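Local coordinates for peptidase, M20/M25/M40 family (Staphylococcus aureus, PDB 4EWT), which probably hydrolyses amide bonds of N-acylated amino acids or related small substrates, as a two-manganese amidohydrolase of the M20 peptidase family, at residues G261-K275 with C289-Y301. Residues are numbered along the deposited sequence; the frame is centred on the assembly and turned at random.
Sequences GLTDATKATIEKEIK and CTLEYNDDYPALY
E271 lies flat on Y293, and its side chain can be followed atom by atom across the ring. E271 CB sits by the phenol end, 3.6 Å from Y293 CZ. Because CG is anti to the backbone N (chi1 176°), the extended chain runs over one face. E271 CG makes a CH-pi contact, 3.6 Å from the centroid of the Y293 ring. E271 CD moves on to 3.5 Å from Y293 CD2. The carboxylate stacks there, its plane only 13° from that of the ring. At the tip E271 OE2 forms a salt bridge with K275 NZ (2.7 Å), using its anti lone pair, while OE1 accepts a hydrogen bond from a water that also donates to D295 OD1. I274 CD1 reaches the ring edge, and K275 CG packs on L291 CD2. A second water, in the ring plane, links Y293 OH to K267 O.

One turn nearer the helix start, K267 bends at chi3 (74°) and brings K267 NZ to D295 OD1 (2.8 Å) in a salt bridge. K267 NZ also donates to Y297 O (3.0 Å), from above the carbonyl plane, and weakly to D296 O and R185 O.

Helix 264-285 thus packs antiparallel to edge strand 288-295 of the smaller domain's sheet. The ammonium of K267 ties the helix to the backbone of the chain returning to the metal-binding domain, a buried charge that D295 probably balances.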
# COMPACT_ATOMS: atom_id res chain seq x y z
N GLY A 261 18.89 -13.61 6.55
CA GLY A 261 19.06 -13.05 7.89
C GLY A 261 20.48 -13.34 8.32
O GLY A 261 20.95 -14.46 8.15
N LEU A 262 21.16 -12.34 8.88
CA LEU A 262 22.55 -12.53 9.28
C LEU A 262 22.68 -13.38 10.56
O LEU A 262 23.71 -14.02 10.79
CB LEU A 262 23.26 -11.17 9.43
CG LEU A 262 24.72 -11.16 9.91
CD1 LEU A 262 25.63 -11.90 8.92
CD2 LEU A 262 25.20 -9.72 10.15
N THR A 263 21.64 -13.41 11.39
CA THR A 263 21.64 -14.32 12.54
C THR A 263 20.45 -15.28 12.42
O THR A 263 19.52 -15.02 11.66
CB THR A 263 21.58 -13.57 13.88
OG1 THR A 263 20.27 -13.06 14.09
CG2 THR A 263 22.59 -12.41 13.93
N ASP A 264 20.49 -16.38 13.17
CA ASP A 264 19.35 -17.28 13.29
C ASP A 264 18.11 -16.61 13.88
O ASP A 264 17.00 -16.89 13.45
CB ASP A 264 19.70 -18.47 14.18
CG ASP A 264 20.84 -19.30 13.64
OD1 ASP A 264 21.12 -19.23 12.41
OD2 ASP A 264 21.45 -20.02 14.45
N ALA A 265 18.30 -15.74 14.88
CA ALA A 265 17.17 -15.02 15.48
C ALA A 265 16.47 -14.13 14.42
O ALA A 265 15.24 -14.08 14.36
CB ALA A 265 17.61 -14.20 16.66
N THR A 266 17.26 -13.46 13.59
CA THR A 266 16.73 -12.64 12.49
C THR A 266 15.94 -13.49 11.49
O THR A 266 14.85 -13.11 11.07
CB THR A 266 17.85 -11.85 11.78
OG1 THR A 266 18.46 -10.97 12.73
CG2 THR A 266 17.29 -10.97 10.60
N LYS A 267 16.48 -14.65 11.12
CA LYS A 267 15.73 -15.56 10.24
C LYS A 267 14.40 -15.99 10.86
O LYS A 267 13.40 -16.07 10.16
CB LYS A 267 16.56 -16.79 9.86
CG LYS A 267 17.56 -16.52 8.72
CD LYS A 267 18.45 -17.73 8.45
CE LYS A 267 17.66 -18.81 7.73
NZ LYS A 267 18.38 -20.11 7.70
N ALA A 268 14.42 -16.27 12.17
CA ALA A 268 13.23 -16.72 12.89
C ALA A 268 12.17 -15.64 12.93
O ALA A 268 11.01 -15.91 12.67
CB ALA A 268 13.59 -17.22 14.34
N THR A 269 12.58 -14.42 13.26
CA THR A 269 11.67 -13.27 13.22
C THR A 269 11.01 -13.04 11.83
O THR A 269 9.80 -12.83 11.75
CB THR A 269 12.40 -12.00 13.65
OG1 THR A 269 12.74 -12.11 15.03
CG2 THR A 269 11.54 -10.74 13.42
N ILE A 270 11.81 -13.12 10.77
CA ILE A 270 11.31 -12.92 9.40
C ILE A 270 10.26 -13.97 9.04
O ILE A 270 9.22 -13.68 8.45
CB ILE A 270 12.46 -12.91 8.34
CG1 ILE A 270 13.30 -11.64 8.49
CG2 ILE A 270 11.89 -12.96 6.92
CD1 ILE A 270 14.58 -11.60 7.59
N GLU A 271 10.54 -15.21 9.41
CA GLU A 271 9.64 -16.29 9.11
C GLU A 271 8.32 -16.11 9.87
O GLU A 271 7.25 -16.35 9.32
CB GLU A 271 10.29 -17.63 9.48
CG GLU A 271 9.35 -18.79 9.26
CD GLU A 271 9.98 -20.14 9.53
OE1 GLU A 271 11.20 -20.22 9.81
OE2 GLU A 271 9.24 -21.13 9.43
N LYS A 272 8.42 -15.71 11.14
CA LYS A 272 7.25 -15.45 11.96
C LYS A 272 6.40 -14.32 11.39
O LYS A 272 5.18 -14.43 11.32
CB LYS A 272 7.67 -15.14 13.41
CG LYS A 272 6.53 -14.63 14.32
CD LYS A 272 7.04 -14.37 15.74
CE LYS A 272 6.01 -13.56 16.53
NZ LYS A 272 6.39 -13.39 17.97
N GLU A 273 7.05 -13.23 10.97
CA GLU A 273 6.34 -12.07 10.45
C GLU A 273 5.73 -12.25 9.05
O GLU A 273 4.68 -11.68 8.76
CB GLU A 273 7.23 -10.80 10.57
CG GLU A 273 7.53 -10.42 12.05
CD GLU A 273 6.26 -10.21 12.89
OE1 GLU A 273 5.24 -9.80 12.32
OE2 GLU A 273 6.28 -10.43 14.13
N ILE A 274 6.38 -13.05 8.21
CA ILE A 274 5.85 -13.36 6.88
C ILE A 274 4.66 -14.30 7.03
O ILE A 274 3.66 -14.15 6.33
CB ILE A 274 6.93 -14.02 5.96
CG1 ILE A 274 7.92 -12.96 5.50
CG2 ILE A 274 6.28 -14.78 4.74
CD1 ILE A 274 9.11 -13.52 4.71
N LYS A 275 4.78 -15.26 7.95
CA LYS A 275 3.64 -16.12 8.29
C LYS A 275 2.45 -15.35 8.85
O LYS A 275 1.32 -15.70 8.54
CB LYS A 275 4.05 -17.28 9.21
CG LYS A 275 4.81 -18.35 8.46
CD LYS A 275 5.48 -19.41 9.35
CE LYS A 275 6.05 -20.53 8.48
NZ LYS A 275 6.59 -21.69 9.30
N CYS A 289 -4.67 -18.66 1.42
CA CYS A 289 -3.23 -18.61 1.20
C CYS A 289 -2.60 -19.96 1.48
O CYS A 289 -2.90 -20.57 2.51
CB CYS A 289 -2.60 -17.60 2.14
SG CYS A 289 -2.91 -15.93 1.64
N THR A 290 -1.73 -20.41 0.58
CA THR A 290 -0.94 -21.63 0.82
C THR A 290 0.52 -21.24 0.83
O THR A 290 1.12 -20.97 -0.21
CB THR A 290 -1.23 -22.73 -0.22
OG1 THR A 290 -2.65 -22.84 -0.40
CG2 THR A 290 -0.67 -24.11 0.24
N LEU A 291 1.08 -21.20 2.04
CA LEU A 291 2.47 -20.86 2.26
C LEU A 291 3.31 -22.12 2.50
O LEU A 291 2.98 -22.95 3.35
CB LEU A 291 2.60 -19.91 3.44
CG LEU A 291 3.95 -19.24 3.73
CD1 LEU A 291 4.41 -18.40 2.58
CD2 LEU A 291 3.84 -18.40 5.01
N GLU A 292 4.36 -22.26 1.69
CA GLU A 292 5.39 -23.27 1.88
C GLU A 292 6.64 -22.46 2.23
O GLU A 292 7.08 -21.62 1.46
CB GLU A 292 5.62 -24.06 0.59
CG GLU A 292 4.39 -24.83 0.07
CD GLU A 292 4.57 -25.35 -1.36
OE1 GLU A 292 3.67 -25.12 -2.20
OE2 GLU A 292 5.62 -25.99 -1.66
N TYR A 293 7.19 -22.69 3.41
CA TYR A 293 8.31 -21.91 3.88
C TYR A 293 9.46 -22.86 4.20
O TYR A 293 9.37 -23.68 5.12
CB TYR A 293 7.89 -21.09 5.12
CG TYR A 293 8.82 -19.93 5.42
CD1 TYR A 293 8.49 -18.63 5.06
CD2 TYR A 293 10.06 -20.15 6.04
CE1 TYR A 293 9.36 -17.57 5.32
CE2 TYR A 293 10.94 -19.09 6.29
CZ TYR A 293 10.57 -17.81 5.94
OH TYR A 293 11.42 -16.77 6.20
N ASN A 294 10.52 -22.78 3.40
CA ASN A 294 11.60 -23.77 3.43
C ASN A 294 12.89 -23.12 3.89
O ASN A 294 13.48 -22.31 3.16
CB ASN A 294 11.82 -24.39 2.05
CG ASN A 294 10.61 -25.20 1.56
OD1 ASN A 294 9.93 -25.87 2.35
ND2 ASN A 294 10.37 -25.17 0.26
N ASP A 295 13.31 -23.46 5.10
CA ASP A 295 14.61 -23.03 5.59
C ASP A 295 15.71 -23.59 4.70
O ASP A 295 15.60 -24.67 4.12
CB ASP A 295 14.84 -23.47 7.04
CG ASP A 295 15.77 -22.54 7.79
OD1 ASP A 295 15.85 -21.36 7.39
OD2 ASP A 295 16.41 -22.96 8.78
N ASP A 296 16.79 -22.84 4.62
CA ASP A 296 17.89 -23.22 3.77
C ASP A 296 19.12 -22.84 4.59
O ASP A 296 19.00 -22.70 5.80
CB ASP A 296 17.83 -22.40 2.49
CG ASP A 296 18.80 -22.87 1.48
OD1 ASP A 296 18.70 -24.05 1.07
OD2 ASP A 296 19.66 -22.06 1.11
N TYR A 297 20.29 -22.65 3.97
CA TYR A 297 21.55 -22.53 4.69
C TYR A 297 21.39 -21.68 5.95
O TYR A 297 20.72 -20.65 5.93
CB TYR A 297 22.69 -21.99 3.81
CG TYR A 297 23.02 -22.78 2.54
CD1 TYR A 297 22.48 -24.05 2.31
CD2 TYR A 297 23.89 -22.26 1.58
CE1 TYR A 297 22.79 -24.77 1.16
CE2 TYR A 297 24.21 -22.97 0.42
CZ TYR A 297 23.66 -24.22 0.21
OH TYR A 297 23.96 -24.93 -0.94
N PRO A 298 21.98 -22.12 7.08
CA PRO A 298 21.99 -21.24 8.26
C PRO A 298 23.00 -20.10 8.07
O PRO A 298 23.86 -20.18 7.19
CB PRO A 298 22.43 -22.18 9.40
CG PRO A 298 23.16 -23.30 8.73
CD PRO A 298 22.51 -23.47 7.38
N ALA A 299 22.88 -19.05 8.87
CA ALA A 299 23.91 -18.02 8.95
C ALA A 299 25.25 -18.61 9.37
O ALA A 299 25.31 -19.54 10.18
CB ALA A 299 23.49 -16.92 9.91
N LEU A 300 26.34 -18.07 8.82
CA LEU A 300 27.66 -18.61 9.12
C LEU A 300 28.18 -17.94 10.38
O LEU A 300 28.40 -16.72 10.42
CB LEU A 300 28.60 -18.37 7.96
CG LEU A 300 29.78 -19.32 7.79
CD1 LEU A 300 30.43 -19.01 6.46
CD2 LEU A 300 30.78 -19.22 8.93
N TYR A 301 28.36 -18.75 11.42
CA TYR A 301 28.81 -18.26 12.71
C TYR A 301 30.28 -18.61 12.92
O TYR A 301 30.63 -19.78 13.08
CB TYR A 301 27.94 -18.85 13.83
CG TYR A 301 28.26 -18.26 15.18
CD1 TYR A 301 27.86 -16.96 15.49
CD2 TYR A 301 28.97 -18.99 16.13
CE1 TYR A 301 28.15 -16.40 16.72
CE2 TYR A 301 29.27 -18.44 17.37
CZ TYR A 301 28.85 -17.14 17.65
OH TYR A 301 29.13 -16.56 18.86
O HOH W 1 13.54 -17.23 7.69
O HOH W 2 13.72 -19.86 8.60
O HOH W 3 10.30 -23.71 7.75